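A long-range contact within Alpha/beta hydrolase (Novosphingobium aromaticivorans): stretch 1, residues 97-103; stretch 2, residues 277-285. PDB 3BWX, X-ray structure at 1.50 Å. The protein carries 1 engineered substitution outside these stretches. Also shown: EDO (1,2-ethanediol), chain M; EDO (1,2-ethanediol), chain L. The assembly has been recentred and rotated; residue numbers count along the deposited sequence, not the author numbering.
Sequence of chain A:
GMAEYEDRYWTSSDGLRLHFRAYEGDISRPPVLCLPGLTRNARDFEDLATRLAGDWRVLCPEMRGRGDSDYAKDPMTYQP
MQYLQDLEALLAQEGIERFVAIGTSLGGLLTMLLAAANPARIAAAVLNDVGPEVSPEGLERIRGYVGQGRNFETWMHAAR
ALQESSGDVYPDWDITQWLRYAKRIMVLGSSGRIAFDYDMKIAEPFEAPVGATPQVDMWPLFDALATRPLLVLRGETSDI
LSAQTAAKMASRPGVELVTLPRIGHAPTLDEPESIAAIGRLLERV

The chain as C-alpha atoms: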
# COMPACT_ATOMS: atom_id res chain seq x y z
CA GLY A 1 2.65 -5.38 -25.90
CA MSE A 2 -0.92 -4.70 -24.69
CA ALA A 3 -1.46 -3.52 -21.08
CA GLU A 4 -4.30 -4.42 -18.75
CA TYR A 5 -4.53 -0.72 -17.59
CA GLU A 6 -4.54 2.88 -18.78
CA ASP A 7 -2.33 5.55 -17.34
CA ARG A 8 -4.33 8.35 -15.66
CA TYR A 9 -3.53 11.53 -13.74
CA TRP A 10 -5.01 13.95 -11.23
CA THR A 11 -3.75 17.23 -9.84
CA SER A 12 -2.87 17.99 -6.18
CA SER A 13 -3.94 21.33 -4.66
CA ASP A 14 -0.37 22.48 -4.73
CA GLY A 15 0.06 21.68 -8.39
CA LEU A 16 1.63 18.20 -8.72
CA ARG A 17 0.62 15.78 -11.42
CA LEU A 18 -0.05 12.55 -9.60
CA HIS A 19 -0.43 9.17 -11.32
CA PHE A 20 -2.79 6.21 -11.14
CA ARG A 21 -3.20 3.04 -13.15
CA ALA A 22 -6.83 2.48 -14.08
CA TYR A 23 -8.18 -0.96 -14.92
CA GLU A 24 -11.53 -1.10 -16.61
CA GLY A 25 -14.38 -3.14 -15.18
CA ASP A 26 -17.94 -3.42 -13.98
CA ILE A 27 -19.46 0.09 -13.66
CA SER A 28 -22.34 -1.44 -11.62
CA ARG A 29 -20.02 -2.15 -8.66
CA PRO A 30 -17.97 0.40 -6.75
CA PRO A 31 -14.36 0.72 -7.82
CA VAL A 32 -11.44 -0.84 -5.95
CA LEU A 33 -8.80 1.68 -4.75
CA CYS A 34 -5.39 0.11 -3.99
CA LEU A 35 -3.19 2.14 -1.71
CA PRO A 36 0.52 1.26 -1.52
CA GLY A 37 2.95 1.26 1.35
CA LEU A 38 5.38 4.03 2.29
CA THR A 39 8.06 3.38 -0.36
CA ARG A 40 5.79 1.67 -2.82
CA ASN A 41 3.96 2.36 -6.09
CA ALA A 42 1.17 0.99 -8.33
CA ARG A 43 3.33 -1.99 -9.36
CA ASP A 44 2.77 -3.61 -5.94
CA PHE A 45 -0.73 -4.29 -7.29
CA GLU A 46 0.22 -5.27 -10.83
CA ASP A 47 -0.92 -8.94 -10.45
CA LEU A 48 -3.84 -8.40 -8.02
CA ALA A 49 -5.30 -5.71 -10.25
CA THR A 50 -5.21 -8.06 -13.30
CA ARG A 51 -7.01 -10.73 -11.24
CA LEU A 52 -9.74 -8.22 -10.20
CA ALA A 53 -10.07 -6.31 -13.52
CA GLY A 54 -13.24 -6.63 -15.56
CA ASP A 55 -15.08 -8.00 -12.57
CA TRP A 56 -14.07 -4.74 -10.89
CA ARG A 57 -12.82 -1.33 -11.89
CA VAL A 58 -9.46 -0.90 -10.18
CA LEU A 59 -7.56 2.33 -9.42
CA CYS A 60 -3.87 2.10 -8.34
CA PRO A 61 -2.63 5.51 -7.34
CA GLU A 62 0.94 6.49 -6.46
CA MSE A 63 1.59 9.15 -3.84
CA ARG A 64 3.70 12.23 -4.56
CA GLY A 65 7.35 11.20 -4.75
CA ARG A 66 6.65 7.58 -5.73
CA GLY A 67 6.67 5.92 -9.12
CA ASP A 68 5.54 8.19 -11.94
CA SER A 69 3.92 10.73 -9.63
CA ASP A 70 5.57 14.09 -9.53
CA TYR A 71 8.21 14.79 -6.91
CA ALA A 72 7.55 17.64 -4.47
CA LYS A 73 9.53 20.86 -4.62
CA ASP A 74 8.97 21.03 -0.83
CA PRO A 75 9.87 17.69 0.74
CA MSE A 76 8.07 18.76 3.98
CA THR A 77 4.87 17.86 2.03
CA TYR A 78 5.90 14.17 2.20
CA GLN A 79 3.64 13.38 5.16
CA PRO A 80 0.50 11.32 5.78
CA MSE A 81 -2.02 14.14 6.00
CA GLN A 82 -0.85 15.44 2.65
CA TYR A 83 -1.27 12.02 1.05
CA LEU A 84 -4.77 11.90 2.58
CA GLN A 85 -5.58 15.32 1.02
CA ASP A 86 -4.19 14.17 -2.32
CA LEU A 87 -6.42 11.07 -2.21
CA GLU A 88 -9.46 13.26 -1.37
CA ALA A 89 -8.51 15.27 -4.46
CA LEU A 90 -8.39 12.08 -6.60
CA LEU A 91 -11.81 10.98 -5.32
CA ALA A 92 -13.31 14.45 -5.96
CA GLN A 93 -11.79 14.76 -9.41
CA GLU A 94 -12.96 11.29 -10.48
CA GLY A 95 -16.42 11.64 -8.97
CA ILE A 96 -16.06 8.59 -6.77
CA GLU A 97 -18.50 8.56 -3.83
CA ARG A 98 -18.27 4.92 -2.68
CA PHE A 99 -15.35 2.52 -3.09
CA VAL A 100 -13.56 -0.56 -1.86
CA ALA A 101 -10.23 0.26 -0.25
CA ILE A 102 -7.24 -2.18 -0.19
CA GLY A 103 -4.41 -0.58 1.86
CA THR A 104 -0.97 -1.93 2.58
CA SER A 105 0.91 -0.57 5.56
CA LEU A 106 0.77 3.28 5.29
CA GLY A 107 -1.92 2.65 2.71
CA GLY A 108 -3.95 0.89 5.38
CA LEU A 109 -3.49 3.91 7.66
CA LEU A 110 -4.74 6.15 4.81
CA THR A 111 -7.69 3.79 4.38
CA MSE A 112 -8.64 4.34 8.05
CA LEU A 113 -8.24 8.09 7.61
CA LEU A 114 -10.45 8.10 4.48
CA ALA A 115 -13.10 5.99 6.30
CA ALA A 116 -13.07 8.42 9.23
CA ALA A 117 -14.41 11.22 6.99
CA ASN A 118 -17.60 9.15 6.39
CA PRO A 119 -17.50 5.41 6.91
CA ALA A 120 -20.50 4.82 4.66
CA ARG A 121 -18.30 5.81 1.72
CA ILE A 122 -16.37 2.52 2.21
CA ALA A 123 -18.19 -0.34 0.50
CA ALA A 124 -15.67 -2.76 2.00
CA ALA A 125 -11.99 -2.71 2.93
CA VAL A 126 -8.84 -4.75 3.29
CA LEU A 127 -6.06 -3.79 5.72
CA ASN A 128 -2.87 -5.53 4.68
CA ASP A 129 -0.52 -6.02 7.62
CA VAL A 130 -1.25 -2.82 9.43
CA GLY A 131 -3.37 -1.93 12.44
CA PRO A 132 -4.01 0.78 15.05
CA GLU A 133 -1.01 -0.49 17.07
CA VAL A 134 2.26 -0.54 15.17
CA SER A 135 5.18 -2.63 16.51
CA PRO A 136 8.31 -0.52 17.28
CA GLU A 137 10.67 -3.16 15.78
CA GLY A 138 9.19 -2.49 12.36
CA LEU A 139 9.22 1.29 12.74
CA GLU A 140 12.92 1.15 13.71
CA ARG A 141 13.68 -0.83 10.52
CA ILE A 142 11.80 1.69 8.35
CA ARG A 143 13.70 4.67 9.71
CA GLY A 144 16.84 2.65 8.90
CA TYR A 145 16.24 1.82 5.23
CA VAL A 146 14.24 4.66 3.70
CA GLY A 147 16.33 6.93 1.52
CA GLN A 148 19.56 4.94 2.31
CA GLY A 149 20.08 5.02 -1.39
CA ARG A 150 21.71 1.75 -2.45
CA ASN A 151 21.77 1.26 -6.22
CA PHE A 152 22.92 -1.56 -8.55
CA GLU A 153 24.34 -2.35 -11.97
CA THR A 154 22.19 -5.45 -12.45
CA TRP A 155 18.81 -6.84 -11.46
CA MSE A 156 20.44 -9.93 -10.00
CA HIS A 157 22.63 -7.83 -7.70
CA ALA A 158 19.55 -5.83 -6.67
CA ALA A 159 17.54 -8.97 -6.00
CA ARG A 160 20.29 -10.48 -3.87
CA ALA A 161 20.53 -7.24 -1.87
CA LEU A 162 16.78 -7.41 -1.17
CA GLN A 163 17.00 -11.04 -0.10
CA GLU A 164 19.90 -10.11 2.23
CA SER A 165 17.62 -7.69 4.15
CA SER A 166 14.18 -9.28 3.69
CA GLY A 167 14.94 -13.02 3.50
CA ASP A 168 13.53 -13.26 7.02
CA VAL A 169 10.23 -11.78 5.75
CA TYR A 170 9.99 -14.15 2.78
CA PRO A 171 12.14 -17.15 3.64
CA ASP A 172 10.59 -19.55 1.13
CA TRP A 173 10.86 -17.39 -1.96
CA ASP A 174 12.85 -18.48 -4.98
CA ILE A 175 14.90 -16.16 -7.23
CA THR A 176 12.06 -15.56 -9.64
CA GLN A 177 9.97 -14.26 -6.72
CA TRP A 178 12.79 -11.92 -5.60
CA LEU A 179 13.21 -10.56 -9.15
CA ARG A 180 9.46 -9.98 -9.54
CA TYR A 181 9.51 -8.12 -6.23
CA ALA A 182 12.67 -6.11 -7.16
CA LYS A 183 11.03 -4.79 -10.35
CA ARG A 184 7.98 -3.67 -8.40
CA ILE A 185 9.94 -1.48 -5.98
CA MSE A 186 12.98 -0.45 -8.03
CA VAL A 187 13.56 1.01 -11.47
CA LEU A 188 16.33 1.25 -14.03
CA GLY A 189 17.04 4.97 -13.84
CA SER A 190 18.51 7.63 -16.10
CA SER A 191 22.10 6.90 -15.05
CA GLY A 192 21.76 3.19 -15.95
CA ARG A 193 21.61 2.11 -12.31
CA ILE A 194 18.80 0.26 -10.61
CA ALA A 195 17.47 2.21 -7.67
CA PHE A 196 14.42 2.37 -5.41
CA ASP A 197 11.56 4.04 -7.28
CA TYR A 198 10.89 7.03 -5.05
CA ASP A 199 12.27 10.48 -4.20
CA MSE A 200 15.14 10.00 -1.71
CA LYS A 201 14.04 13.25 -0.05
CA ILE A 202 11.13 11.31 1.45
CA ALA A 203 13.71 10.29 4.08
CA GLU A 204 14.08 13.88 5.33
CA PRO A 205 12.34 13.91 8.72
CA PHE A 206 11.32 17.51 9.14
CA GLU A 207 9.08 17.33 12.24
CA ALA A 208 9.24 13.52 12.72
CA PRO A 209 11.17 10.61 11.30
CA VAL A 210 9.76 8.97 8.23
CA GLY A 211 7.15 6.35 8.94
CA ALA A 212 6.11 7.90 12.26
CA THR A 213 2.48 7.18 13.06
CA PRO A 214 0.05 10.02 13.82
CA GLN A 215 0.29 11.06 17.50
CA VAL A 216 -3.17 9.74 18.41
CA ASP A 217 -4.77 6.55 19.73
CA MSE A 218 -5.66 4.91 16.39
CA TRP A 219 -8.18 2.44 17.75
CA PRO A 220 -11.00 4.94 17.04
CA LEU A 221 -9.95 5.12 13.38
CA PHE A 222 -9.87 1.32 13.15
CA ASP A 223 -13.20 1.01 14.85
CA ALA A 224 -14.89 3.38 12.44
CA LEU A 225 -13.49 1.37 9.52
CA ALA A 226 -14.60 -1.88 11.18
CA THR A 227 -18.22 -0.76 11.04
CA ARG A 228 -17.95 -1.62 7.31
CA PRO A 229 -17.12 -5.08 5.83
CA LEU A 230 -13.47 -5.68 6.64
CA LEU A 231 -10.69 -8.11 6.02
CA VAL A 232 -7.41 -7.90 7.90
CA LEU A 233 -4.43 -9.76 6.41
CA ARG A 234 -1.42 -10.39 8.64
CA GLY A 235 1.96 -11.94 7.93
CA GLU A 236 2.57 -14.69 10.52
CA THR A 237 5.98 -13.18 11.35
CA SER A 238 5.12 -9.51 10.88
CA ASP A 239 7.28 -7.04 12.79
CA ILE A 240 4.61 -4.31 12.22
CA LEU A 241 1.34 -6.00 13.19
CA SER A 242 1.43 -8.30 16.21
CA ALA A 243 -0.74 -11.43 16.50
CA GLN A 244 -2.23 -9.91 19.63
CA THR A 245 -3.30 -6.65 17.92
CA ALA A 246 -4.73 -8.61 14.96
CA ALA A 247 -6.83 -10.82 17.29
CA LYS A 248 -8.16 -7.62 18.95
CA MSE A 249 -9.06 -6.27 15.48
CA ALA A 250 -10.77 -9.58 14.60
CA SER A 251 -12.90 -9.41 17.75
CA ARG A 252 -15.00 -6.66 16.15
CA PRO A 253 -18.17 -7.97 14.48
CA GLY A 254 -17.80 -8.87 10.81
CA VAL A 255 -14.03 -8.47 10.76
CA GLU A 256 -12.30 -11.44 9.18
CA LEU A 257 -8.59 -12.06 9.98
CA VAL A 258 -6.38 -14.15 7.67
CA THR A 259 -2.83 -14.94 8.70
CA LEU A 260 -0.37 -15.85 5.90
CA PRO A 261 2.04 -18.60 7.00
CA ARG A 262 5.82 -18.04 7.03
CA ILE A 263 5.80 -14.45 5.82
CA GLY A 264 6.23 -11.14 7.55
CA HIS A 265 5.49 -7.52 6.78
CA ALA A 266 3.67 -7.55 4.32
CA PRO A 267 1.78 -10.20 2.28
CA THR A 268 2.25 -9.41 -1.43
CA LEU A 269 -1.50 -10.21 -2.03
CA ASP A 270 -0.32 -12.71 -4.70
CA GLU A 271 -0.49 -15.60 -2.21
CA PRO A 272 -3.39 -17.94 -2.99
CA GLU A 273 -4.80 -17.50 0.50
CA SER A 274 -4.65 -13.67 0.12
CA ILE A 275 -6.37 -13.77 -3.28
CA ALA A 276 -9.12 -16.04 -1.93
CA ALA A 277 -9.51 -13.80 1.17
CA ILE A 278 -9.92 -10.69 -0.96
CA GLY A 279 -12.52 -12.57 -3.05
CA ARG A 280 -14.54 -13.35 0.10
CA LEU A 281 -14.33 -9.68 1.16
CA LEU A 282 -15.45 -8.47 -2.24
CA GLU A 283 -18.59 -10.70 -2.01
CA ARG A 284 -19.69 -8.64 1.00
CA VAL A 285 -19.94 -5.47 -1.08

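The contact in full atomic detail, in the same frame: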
# COMPACT_ATOMS: atom_id res chain seq x y z
N GLU A 97 -17.87 8.32 -5.13
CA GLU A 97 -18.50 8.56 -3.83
C GLU A 97 -18.35 7.34 -2.89
O GLU A 97 -18.34 7.48 -1.66
CB GLU A 97 -19.97 8.96 -4.04
CG GLU A 97 -20.23 10.42 -4.50
CD GLU A 97 -21.72 10.70 -4.76
N ARG A 98 -18.31 6.17 -3.46
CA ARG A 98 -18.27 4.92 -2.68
C ARG A 98 -17.26 4.01 -3.34
O ARG A 98 -17.19 3.96 -4.56
CB ARG A 98 -19.61 4.28 -2.76
CG ARG A 98 -19.83 3.17 -1.84
CD ARG A 98 -21.31 2.81 -1.84
NE ARG A 98 -21.58 1.82 -0.84
CZ ARG A 98 -21.84 0.53 -1.05
NH1 ARG A 98 -21.89 -0.01 -2.27
NH2 ARG A 98 -22.05 -0.24 0.02
N PHE A 99 -16.46 3.31 -2.55
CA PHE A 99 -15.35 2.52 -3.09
C PHE A 99 -14.92 1.45 -2.12
O PHE A 99 -15.19 1.53 -0.92
CB PHE A 99 -14.12 3.41 -3.44
CG PHE A 99 -13.61 4.27 -2.29
CD1 PHE A 99 -14.26 5.42 -1.94
CD2 PHE A 99 -12.50 3.90 -1.54
CE1 PHE A 99 -13.79 6.23 -0.88
CE2 PHE A 99 -12.04 4.70 -0.49
CZ PHE A 99 -12.70 5.85 -0.16
N VAL A 100 -14.28 0.43 -2.67
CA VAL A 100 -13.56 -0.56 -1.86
C VAL A 100 -12.14 -0.06 -1.72
O VAL A 100 -11.57 0.52 -2.67
CB VAL A 100 -13.60 -1.95 -2.54
CG1 VAL A 100 -12.68 -2.95 -1.82
CG2 VAL A 100 -15.07 -2.44 -2.68
N ALA A 101 -11.59 -0.19 -0.52
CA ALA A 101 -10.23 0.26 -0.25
C ALA A 101 -9.38 -0.95 0.13
O ALA A 101 -9.75 -1.71 1.05
CB ALA A 101 -10.23 1.31 0.89
N ILE A 102 -8.24 -1.15 -0.54
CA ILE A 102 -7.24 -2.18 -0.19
C ILE A 102 -5.96 -1.42 0.16
O ILE A 102 -5.38 -0.86 -0.73
CB ILE A 102 -6.99 -3.19 -1.34
CG1 ILE A 102 -8.28 -3.90 -1.73
CG2 ILE A 102 -5.85 -4.12 -0.92
CD1 ILE A 102 -8.13 -4.98 -2.83
N GLY A 103 -5.53 -1.41 1.42
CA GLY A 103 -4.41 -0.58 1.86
C GLY A 103 -3.33 -1.38 2.56
O GLY A 103 -3.61 -2.13 3.53
N ALA A 277 -8.98 -14.67 0.10
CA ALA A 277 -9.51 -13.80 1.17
C ALA A 277 -10.15 -12.52 0.61
O ALA A 277 -11.22 -12.13 1.02
CB ALA A 277 -8.43 -13.46 2.22
N ILE A 278 -9.43 -11.88 -0.30
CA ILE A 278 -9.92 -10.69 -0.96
C ILE A 278 -11.23 -10.99 -1.73
O ILE A 278 -12.20 -10.23 -1.68
CB ILE A 278 -8.81 -10.08 -1.84
CG1 ILE A 278 -7.76 -9.46 -0.96
CG2 ILE A 278 -9.36 -8.99 -2.77
CD1 ILE A 278 -6.46 -9.16 -1.72
N GLY A 279 -11.30 -12.17 -2.37
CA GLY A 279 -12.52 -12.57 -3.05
C GLY A 279 -13.69 -12.67 -2.09
O GLY A 279 -14.80 -12.24 -2.38
N ARG A 280 -13.48 -13.25 -0.92
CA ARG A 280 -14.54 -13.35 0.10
C ARG A 280 -14.99 -11.98 0.57
O ARG A 280 -16.20 -11.76 0.77
CB ARG A 280 -14.09 -14.17 1.27
CG ARG A 280 -13.84 -15.64 0.96
CD ARG A 280 -13.70 -16.49 2.27
NE ARG A 280 -12.61 -16.05 3.15
CZ ARG A 280 -11.34 -16.40 2.99
NH1 ARG A 280 -11.05 -17.23 2.01
NH2 ARG A 280 -10.38 -15.96 3.79
N LEU A 281 -14.05 -11.07 0.70
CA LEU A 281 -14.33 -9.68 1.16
C LEU A 281 -15.16 -8.96 0.13
O LEU A 281 -16.19 -8.37 0.44
CB LEU A 281 -13.03 -8.96 1.53
CG LEU A 281 -13.05 -7.50 1.98
CD1 LEU A 281 -13.21 -6.44 0.84
CD2 LEU A 281 -14.16 -7.34 3.02
N LEU A 282 -14.78 -9.14 -1.12
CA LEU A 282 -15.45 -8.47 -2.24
C LEU A 282 -16.90 -8.95 -2.40
O LEU A 282 -17.76 -8.19 -2.89
CB LEU A 282 -14.69 -8.64 -3.56
CG LEU A 282 -13.38 -7.85 -3.61
CD1 LEU A 282 -12.51 -8.23 -4.84
CD2 LEU A 282 -13.67 -6.35 -3.55
N GLU A 283 -17.19 -10.19 -1.99
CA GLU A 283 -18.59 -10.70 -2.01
C GLU A 283 -19.48 -9.98 -1.04
O GLU A 283 -20.70 -10.05 -1.18
CB GLU A 283 -18.66 -12.18 -1.70
CG GLU A 283 -17.98 -13.02 -2.70
CD GLU A 283 -18.12 -14.49 -2.41
OE1 GLU A 283 -17.86 -14.92 -1.26
OE2 GLU A 283 -18.47 -15.22 -3.37
N ARG A 284 -18.93 -9.26 -0.07
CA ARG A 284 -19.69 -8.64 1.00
C ARG A 284 -20.04 -7.22 0.59
O ARG A 284 -20.71 -6.54 1.32
CB ARG A 284 -18.90 -8.68 2.31
CG ARG A 284 -18.62 -10.09 2.82
CD ARG A 284 -17.51 -10.12 3.85
NE ARG A 284 -17.94 -9.40 5.03
CZ ARG A 284 -17.14 -9.04 6.04
NH1 ARG A 284 -15.84 -9.35 6.08
NH2 ARG A 284 -17.68 -8.39 7.06
N VAL A 285 -19.60 -6.79 -0.59
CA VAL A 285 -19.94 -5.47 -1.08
C VAL A 285 -21.40 -5.40 -1.50
O VAL A 285 -21.89 -6.35 -2.11
CB VAL A 285 -19.05 -5.10 -2.27
CG1 VAL A 285 -19.61 -3.88 -3.05
CG2 VAL A 285 -17.64 -4.84 -1.76
OXT VAL A 285 -22.07 -4.39 -1.24
C1 EDO M . -16.07 9.43 -1.41
O1 EDO M . -15.54 10.59 -2.07
C2 EDO M . -17.06 9.91 -0.34
O2 EDO M . -18.42 9.92 -0.81
C1 EDO L . -21.68 7.16 -0.08
O1 EDO L . -20.78 8.27 -0.24
C2 EDO L . -22.17 7.09 1.37
O2 EDO L . -22.27 8.39 1.98

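How does the helix of stretch 2 first meet the strand? The CA-to-CB bond of Ile-278 points toward stretch 1, and its CG2 lies 4.2 Å from CD1 of Ile-102. The helix runs nearly antiparallel to strand 99-103, at 156°, so a residue near the start of stretch 2 meets one near the end of stretch 1. Gly-279 and Arg-280, next along, make no contact with it.

What does the following turn of helix add? Leu-281 and Leu-282 both reach Val-100. CD1 of Leu-281 is 4.4 Å from CG1 of Val-100, and CD2 of Leu-282 comes to 3.9 Å from that same CG1. The CA-to-CB bond of Leu-282 points sideways, but the end of its side chain comes nearer. With axes 11.2 Å apart at closest approach, side chains fill the gap, and no hydrogen bond crosses it.

How does the C-terminus join the contact? A type I beta turn from Leu-282 to Val-285, with Val-285 N hydrogen-bonded to Leu-282 O at 3.3 Å, brings the last residue back toward the strand. There CG2 of Val-285 packs 3.6 Å from CG2 of Val-100.

Does charge add a salt bridge? No: Arg-98 NH2 and Val-285 OXT belong to oppositely charged groups but stand 4.3 Å apart. The contact is therefore chiefly apolar packing.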